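Local coordinates for Dbv8 protein (Nonomuraea, PDB 4MFZ), which probably transfers a long aliphatic acyl group from acyl-CoA to an amine in the making of acylated glycopeptide antibiotics, as a GNAT-family N-acyltransferase, at residues F145-T155 with R235-E246. Residues are numbered along the deposited sequence; the frame is centred on the assembly and turned at random.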
ATOM      1  N   PHE A 145     -17.113  -2.254   8.744  1.00 20.34           N
ATOM      2  CA  PHE A 145     -17.377  -2.628   7.334  1.00 20.06           C
ATOM      3  C   PHE A 145     -17.091  -4.124   7.027  1.00 19.72           C
ATOM      4  O   PHE A 145     -17.901  -4.813   6.415  1.00 19.28           O
ATOM      5  CB  PHE A 145     -16.598  -1.739   6.352  1.00 18.61           C
ATOM      6  CG  PHE A 145     -16.864  -2.077   4.903  1.00 18.22           C
ATOM      7  CD1 PHE A 145     -18.144  -1.901   4.354  1.00 16.97           C
ATOM      8  CD2 PHE A 145     -15.856  -2.594   4.095  1.00 17.35           C
ATOM      9  CE1 PHE A 145     -18.421  -2.246   3.033  1.00 16.16           C
ATOM     10  CE2 PHE A 145     -16.121  -2.922   2.766  1.00 17.87           C
ATOM     11  CZ  PHE A 145     -17.405  -2.756   2.232  1.00 16.24           C
ATOM     12  N   HIS A 146     -15.924  -4.599   7.444  1.00 19.17           N
ATOM     13  CA  HIS A 146     -15.579  -6.009   7.340  1.00 18.16           C
ATOM     14  C   HIS A 146     -16.647  -6.901   7.949  1.00 18.58           C
ATOM     15  O   HIS A 146     -17.097  -7.820   7.276  1.00 18.43           O
ATOM     16  CB  HIS A 146     -14.200  -6.272   7.946  1.00 17.60           C
ATOM     17  CG  HIS A 146     -13.030  -5.949   7.019  1.00 16.91           C
ATOM     18  ND1 HIS A 146     -11.793  -6.469   7.216  1.00 16.25           N
ATOM     19  CD2 HIS A 146     -12.944  -5.155   5.863  1.00 16.43           C
ATOM     20  CE1 HIS A 146     -10.954  -6.011   6.266  1.00 15.75           C
ATOM     21  NE2 HIS A 146     -11.651  -5.195   5.442  1.00 15.07           N
ATOM     22  N   ALA A 147     -17.094  -6.629   9.185  1.00 19.80           N
ATOM     23  CA  ALA A 147     -18.178  -7.434   9.813  1.00 21.81           C
ATOM     24  C   ALA A 147     -19.477  -7.467   9.020  1.00 23.86           C
ATOM     25  O   ALA A 147     -20.104  -8.540   8.916  1.00 24.14           O
ATOM     26  CB  ALA A 147     -18.460  -7.003  11.252  1.00 21.72           C
ATOM     27  N   THR A 148     -19.912  -6.322   8.478  1.00 24.12           N
ATOM     28  CA  THR A 148     -21.150  -6.319   7.694  1.00 23.64           C
ATOM     29  C   THR A 148     -21.018  -7.222   6.473  1.00 24.64           C
ATOM     30  O   THR A 148     -22.015  -7.725   5.976  1.00 23.68           O
ATOM     31  CB  THR A 148     -21.600  -4.916   7.206  1.00 23.63           C
ATOM     32  OG1 THR A 148     -20.739  -4.467   6.152  1.00 24.75           O
ATOM     33  CG2 THR A 148     -21.640  -3.895   8.325  1.00 21.56           C
ATOM     34  N   ARG A 149     -19.787  -7.392   5.980  1.00 25.39           N
ATOM     35  CA  ARG A 149     -19.512  -8.279   4.840  1.00 25.41           C
ATOM     36  C   ARG A 149     -19.142  -9.720   5.240  1.00 25.76           C
ATOM     37  O   ARG A 149     -18.824 -10.538   4.373  1.00 24.21           O
ATOM     38  CB  ARG A 149     -18.400  -7.697   3.949  1.00 26.36           C
ATOM     39  CG  ARG A 149     -18.757  -6.416   3.231  1.00 27.43           C
ATOM     40  CD  ARG A 149     -20.122  -6.543   2.610  1.00 28.46           C
ATOM     41  NE  ARG A 149     -20.479  -5.349   1.866  1.00 30.47           N
ATOM     42  CZ  ARG A 149     -20.513  -5.284   0.544  1.00 31.37           C
ATOM     43  NH1 ARG A 149     -20.201  -6.346  -0.192  1.00 29.05           N
ATOM     44  NH2 ARG A 149     -20.892  -4.159  -0.045  1.00 31.51           N
ATOM     45  N   ASP A 150     -19.170 -10.002   6.547  1.00 25.63           N
ATOM     46  CA  ASP A 150     -18.787 -11.294   7.121  1.00 28.67           C
ATOM     47  C   ASP A 150     -17.346 -11.723   6.794  1.00 26.91           C
ATOM     48  O   ASP A 150     -17.061 -12.917   6.686  1.00 25.65           O
ATOM     49  CB  ASP A 150     -19.820 -12.396   6.773  1.00 32.26           C
ATOM     50  CG  ASP A 150     -21.173 -12.149   7.441  1.00 39.12           C
ATOM     51  OD1 ASP A 150     -21.212 -12.038   8.694  1.00 41.87           O
ATOM     52  OD2 ASP A 150     -22.199 -12.039   6.723  1.00 43.87           O
ATOM     53  N   ILE A 151     -16.443 -10.749   6.651  1.00 24.66           N
ATOM     54  CA  ILE A 151     -15.039 -11.070   6.425  1.00 24.38           C
ATOM     55  C   ILE A 151     -14.548 -11.821   7.649  1.00 23.42           C
ATOM     56  O   ILE A 151     -14.694 -11.334   8.755  1.00 24.93           O
ATOM     57  CB  ILE A 151     -14.138  -9.821   6.212  1.00 24.73           C
ATOM     58  CG1 ILE A 151     -14.749  -8.846   5.201  1.00 25.26           C
ATOM     59  CG2 ILE A 151     -12.730 -10.245   5.811  1.00 23.84           C
ATOM     60  CD1 ILE A 151     -14.802  -9.327   3.765  1.00 25.70           C
ATOM     61  N   PRO A 152     -13.956 -13.007   7.461  1.00 24.28           N
ATOM     62  CA  PRO A 152     -13.432 -13.711   8.641  1.00 23.99           C
ATOM     63  C   PRO A 152     -12.394 -12.878   9.439  1.00 24.64           C
ATOM     64  O   PRO A 152     -11.655 -12.096   8.858  1.00 25.12           O
ATOM     65  CB  PRO A 152     -12.782 -14.964   8.036  1.00 23.85           C
ATOM     66  CG  PRO A 152     -13.492 -15.159   6.725  1.00 25.34           C
ATOM     67  CD  PRO A 152     -13.679 -13.747   6.212  1.00 22.80           C
ATOM     68  N   GLU A 153     -12.338 -13.070  10.756  1.00 24.04           N
ATOM     69  CA  GLU A 153     -11.436 -12.303  11.605  1.00 24.52           C
ATOM     70  C   GLU A 153      -9.959 -12.425  11.163  1.00 23.61           C
ATOM     71  O   GLU A 153      -9.237 -11.432  11.110  1.00 23.93           O
ATOM     72  CB  GLU A 153     -11.637 -12.708  13.074  1.00 25.83           C
ATOM     73  CG  GLU A 153     -11.047 -11.750  14.092  1.00 28.13           C
ATOM     74  CD  GLU A 153     -11.757 -10.375  14.157  1.00 31.55           C
ATOM     75  OE1 GLU A 153     -12.865 -10.159  13.562  1.00 30.11           O
ATOM     76  OE2 GLU A 153     -11.187  -9.487  14.838  1.00 33.22           O
ATOM     77  N   ALA A 154      -9.528 -13.635  10.819  1.00 21.12           N
ATOM     78  CA  ALA A 154      -8.169 -13.883  10.359  1.00 19.98           C
ATOM     79  C   ALA A 154      -7.799 -13.100   9.088  1.00 19.14           C
ATOM     80  O   ALA A 154      -6.671 -12.599   8.980  1.00 18.13           O
ATOM     81  CB  ALA A 154      -7.945 -15.373  10.119  1.00 19.20           C
ATOM     82  N   THR A 155      -8.709 -13.012   8.126  1.00 17.57           N
ATOM     83  CA  THR A 155      -8.349 -12.287   6.914  1.00 19.94           C
ATOM     84  C   THR A 155      -8.291 -10.768   7.138  1.00 18.75           C
ATOM     85  O   THR A 155      -7.429 -10.105   6.584  1.00 19.12           O
ATOM     86  CB  THR A 155      -9.075 -12.783   5.628  1.00 21.34           C
ATOM     87  OG1 THR A 155      -9.913 -11.776   5.057  1.00 24.88           O
ATOM     88  CG2 THR A 155      -9.796 -14.100   5.870  1.00 21.80           C
ATOM     89  N   ARG A 235      -8.562 -19.193  -4.198  1.00 18.36           N
ATOM     90  CA  ARG A 235      -9.490 -18.661  -3.212  1.00 17.36           C
ATOM     91  C   ARG A 235     -10.138 -17.301  -3.611  1.00 17.60           C
ATOM     92  O   ARG A 235     -11.162 -16.914  -3.045  1.00 17.27           O
ATOM     93  CB  ARG A 235      -8.790 -18.475  -1.837  1.00 18.35           C
ATOM     94  CG  ARG A 235      -8.516 -19.740  -1.016  1.00 17.80           C
ATOM     95  CD  ARG A 235      -7.575 -19.438   0.170  1.00 19.26           C
ATOM     96  NE  ARG A 235      -8.163 -18.486   1.129  1.00 18.94           N
ATOM     97  CZ  ARG A 235      -7.490 -17.620   1.893  1.00 20.04           C
ATOM     98  NH1 ARG A 235      -6.137 -17.523   1.849  1.00 19.07           N
ATOM     99  NH2 ARG A 235      -8.187 -16.834   2.717  1.00 20.21           N
ATOM    100  N   ALA A 236      -9.528 -16.583  -4.544  1.00 18.11           N
ATOM    101  CA  ALA A 236      -9.942 -15.205  -4.872  1.00 17.66           C
ATOM    102  C   ALA A 236     -11.381 -15.138  -5.339  1.00 17.81           C
ATOM    103  O   ALA A 236     -12.194 -14.510  -4.685  1.00 16.81           O
ATOM    104  CB  ALA A 236      -9.016 -14.575  -5.906  1.00 16.55           C
ATOM    105  N   ARG A 237     -11.683 -15.782  -6.470  1.00 20.22           N
ATOM    106  CA  ARG A 237     -13.049 -15.805  -7.016  1.00 23.29           C
ATOM    107  C   ARG A 237     -14.136 -16.150  -6.011  1.00 23.57           C
ATOM    108  O   ARG A 237     -15.110 -15.401  -5.894  1.00 25.04           O
ATOM    109  CB  ARG A 237     -13.165 -16.693  -8.274  1.00 27.07           C
ATOM    110  CG  ARG A 237     -13.151 -15.881  -9.563  1.00 32.03           C
ATOM    111  CD  ARG A 237     -13.436 -16.690 -10.829  1.00 36.18           C
ATOM    112  NE  ARG A 237     -14.505 -17.693 -10.708  1.00 41.44           N
ATOM    113  CZ  ARG A 237     -14.705 -18.681 -11.595  1.00 49.05           C
ATOM    114  NH1 ARG A 237     -13.925 -18.800 -12.666  1.00 43.13           N
ATOM    115  NH2 ARG A 237     -15.689 -19.565 -11.421  1.00 51.10           N
ATOM    116  N   PRO A 238     -14.002 -17.274  -5.283  1.00 21.95           N
ATOM    117  CA  PRO A 238     -15.126 -17.508  -4.367  1.00 22.43           C
ATOM    118  C   PRO A 238     -15.155 -16.600  -3.132  1.00 21.59           C
ATOM    119  O   PRO A 238     -16.218 -16.416  -2.533  1.00 21.75           O
ATOM    120  CB  PRO A 238     -14.961 -18.977  -3.940  1.00 22.63           C
ATOM    121  CG  PRO A 238     -13.586 -19.367  -4.366  1.00 23.13           C
ATOM    122  CD  PRO A 238     -13.205 -18.487  -5.506  1.00 22.41           C
ATOM    123  N   PHE A 239     -14.003 -16.068  -2.736  1.00 19.64           N
ATOM    124  CA  PHE A 239     -13.972 -15.133  -1.608  1.00 19.64           C
ATOM    125  C   PHE A 239     -14.783 -13.889  -1.962  1.00 18.61           C
ATOM    126  O   PHE A 239     -15.620 -13.452  -1.155  1.00 18.77           O
ATOM    127  CB  PHE A 239     -12.529 -14.746  -1.244  1.00 18.91           C
ATOM    128  CG  PHE A 239     -12.427 -13.695  -0.168  1.00 20.43           C
ATOM    129  CD1 PHE A 239     -12.415 -14.053   1.179  1.00 19.92           C
ATOM    130  CD2 PHE A 239     -12.306 -12.337  -0.505  1.00 20.41           C
ATOM    131  CE1 PHE A 239     -12.310 -13.079   2.171  1.00 20.33           C
ATOM    132  CE2 PHE A 239     -12.193 -11.365   0.486  1.00 19.90           C
ATOM    133  CZ  PHE A 239     -12.192 -11.737   1.822  1.00 20.08           C
ATOM    134  N   PHE A 240     -14.531 -13.326  -3.144  1.00 18.33           N
ATOM    135  CA  PHE A 240     -15.168 -12.066  -3.526  1.00 20.70           C
ATOM    136  C   PHE A 240     -16.626 -12.256  -3.944  1.00 23.25           C
ATOM    137  O   PHE A 240     -17.422 -11.319  -3.881  1.00 24.54           O
ATOM    138  CB  PHE A 240     -14.348 -11.314  -4.590  1.00 19.47           C
ATOM    139  CG  PHE A 240     -13.074 -10.725  -4.046  1.00 19.25           C
ATOM    140  CD1 PHE A 240     -13.111  -9.609  -3.190  1.00 18.84           C
ATOM    141  CD2 PHE A 240     -11.839 -11.315  -4.329  1.00 17.82           C
ATOM    142  CE1 PHE A 240     -11.932  -9.094  -2.648  1.00 18.32           C
ATOM    143  CE2 PHE A 240     -10.663 -10.802  -3.784  1.00 18.54           C
ATOM    144  CZ  PHE A 240     -10.718  -9.686  -2.944  1.00 18.41           C
ATOM    145  N   GLU A 241     -16.969 -13.472  -4.368  1.00 25.80           N
ATOM    146  CA  GLU A 241     -18.357 -13.826  -4.656  1.00 28.63           C
ATOM    147  C   GLU A 241     -19.141 -13.970  -3.350  1.00 28.78           C
ATOM    148  O   GLU A 241     -20.288 -13.520  -3.239  1.00 28.62           O
ATOM    149  CB  GLU A 241     -18.407 -15.122  -5.477  1.00 30.95           C
ATOM    150  CG  GLU A 241     -19.780 -15.779  -5.563  1.00 36.38           C
ATOM    151  CD  GLU A 241     -20.820 -14.937  -6.300  1.00 40.40           C
ATOM    152  OE1 GLU A 241     -22.031 -15.220  -6.118  1.00 43.90           O
ATOM    153  OE2 GLU A 241     -20.447 -14.002  -7.053  1.00 43.57           O
ATOM    154  N   ARG A 242     -18.520 -14.600  -2.363  1.00 28.17           N
ATOM    155  CA  ARG A 242     -19.134 -14.702  -1.056  1.00 30.79           C
ATOM    156  C   ARG A 242     -19.323 -13.327  -0.393  1.00 29.17           C
ATOM    157  O   ARG A 242     -20.380 -13.058   0.191  1.00 30.16           O
ATOM    158  CB  ARG A 242     -18.318 -15.624  -0.144  1.00 33.24           C
ATOM    159  CG  ARG A 242     -18.863 -15.733   1.262  1.00 35.66           C
ATOM    160  CD  ARG A 242     -17.952 -16.566   2.146  1.00 42.79           C
ATOM    161  NE  ARG A 242     -18.133 -18.001   1.930  1.00 50.23           N
ATOM    162  CZ  ARG A 242     -19.103 -18.731   2.489  1.00 56.69           C
ATOM    163  NH1 ARG A 242     -19.988 -18.156   3.302  1.00 60.52           N
ATOM    164  NH2 ARG A 242     -19.197 -20.038   2.239  1.00 56.50           N
ATOM    165  N   HIS A 243     -18.307 -12.466  -0.462  1.00 24.93           N
ATOM    166  CA  HIS A 243     -18.333 -11.233   0.341  1.00 22.89           C
ATOM    167  C   HIS A 243     -18.652  -9.956  -0.411  1.00 22.66           C
ATOM    168  O   HIS A 243     -19.070  -8.972   0.209  1.00 22.05           O
ATOM    169  CB  HIS A 243     -17.046 -11.063   1.122  1.00 22.08           C
ATOM    170  CG  HIS A 243     -16.714 -12.233   2.011  1.00 23.56           C
ATOM    171  ND1 HIS A 243     -17.390 -12.495   3.154  1.00 22.68           N
ATOM    172  CD2 HIS A 243     -15.723 -13.221   1.899  1.00 23.84           C
ATOM    173  CE1 HIS A 243     -16.867 -13.594   3.746  1.00 24.68           C
ATOM    174  NE2 HIS A 243     -15.844 -14.040   2.974  1.00 24.13           N
ATOM    175  N   PHE A 244     -18.414  -9.942  -1.725  1.00 21.44           N
ATOM    176  CA  PHE A 244     -18.677  -8.767  -2.577  1.00 22.90           C
ATOM    177  C   PHE A 244     -19.376  -9.199  -3.858  1.00 23.67           C
ATOM    178  O   PHE A 244     -18.894  -8.905  -4.955  1.00 24.35           O
ATOM    179  CB  PHE A 244     -17.380  -8.011  -2.887  1.00 23.06           C
ATOM    180  CG  PHE A 244     -16.700  -7.481  -1.648  1.00 23.37           C
ATOM    181  CD1 PHE A 244     -15.843  -8.291  -0.906  1.00 23.05           C
ATOM    182  CD2 PHE A 244     -16.959  -6.190  -1.194  1.00 23.72           C
ATOM    183  CE1 PHE A 244     -15.246  -7.817   0.260  1.00 23.97           C
ATOM    184  CE2 PHE A 244     -16.363  -5.711  -0.036  1.00 23.33           C
ATOM    185  CZ  PHE A 244     -15.517  -6.523   0.695  1.00 23.34           C
ATOM    186  N   PRO A 245     -20.513  -9.919  -3.724  1.00 24.74           N
ATOM    187  CA  PRO A 245     -21.229 -10.373  -4.932  1.00 25.80           C
ATOM    188  C   PRO A 245     -21.510  -9.250  -5.939  1.00 27.64           C
ATOM    189  O   PRO A 245     -21.548  -9.538  -7.125  1.00 29.06           O
ATOM    190  CB  PRO A 245     -22.544 -10.971  -4.388  1.00 26.23           C
ATOM    191  CG  PRO A 245     -22.602 -10.605  -2.925  1.00 26.53           C
ATOM    192  CD  PRO A 245     -21.181 -10.366  -2.485  1.00 24.36           C
ATOM    193  N   GLU A 246     -21.665  -7.998  -5.472  1.00 30.18           N
ATOM    194  CA  GLU A 246     -21.946  -6.832  -6.348  1.00 31.84           C
ATOM    195  C   GLU A 246     -20.824  -6.527  -7.311  1.00 31.34           C
ATOM    196  O   GLU A 246     -21.054  -5.910  -8.356  1.00 30.29           O
ATOM    197  CB  GLU A 246     -22.167  -5.515  -5.573  1.00 33.48           C
ATOM    198  CG  GLU A 246     -22.376  -5.594  -4.080  1.00 37.27           C
ATOM    199  CD  GLU A 246     -21.097  -5.873  -3.312  1.00 37.24           C
ATOM    200  OE1 GLU A 246     -20.086  -5.149  -3.474  1.00 38.00           O
ATOM    201  OE2 GLU A 246     -21.125  -6.826  -2.521  1.00 39.52           O
TER
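Arg149 and His243 exchange hydrogen bonds where the Schellman turn closing helix 130-148, in the N-terminal acyltransferase domain, meets the C-terminal end of helix 226-243 in the GNAT-like domain. His243 ND1 donates to Arg149 O (2.7 Å, N-H...O 152°), helping to set the rotation of the imidazole; in return Arg149 NH1 reaches His243 O at 2.9 Å, in the carbonyl plane and on a lone pair. The same NH1 makes a salt bridge to Glu246 OE2 (2.6 Å), met from above the carboxylate plane. With CG beside the backbone N (chi1 -66°), Arg149 lays CG over one face of the Phe145 ring, toward its rim; the bend at chi2 (-46°) then turns the chain toward Glu246 and His243 O. Phe244 CE2 lies over one face of the guanidinium, offset toward its rim. Next to this polar link, Ile151 CD1 wedges among three aromatic side chains: it sits over a face of the His243 ring in a CH-pi contact, and touches Phe239 CZ at 4.0 Å and Phe244 CE1 at 3.8 Å. Tyr194 of strand 193-196 and Leu203 of strand 199-205 pack against Phe244. At the edge of the Phe244 ring, near its plane, CE2 meets Phe145 CZ at 3.9 Å.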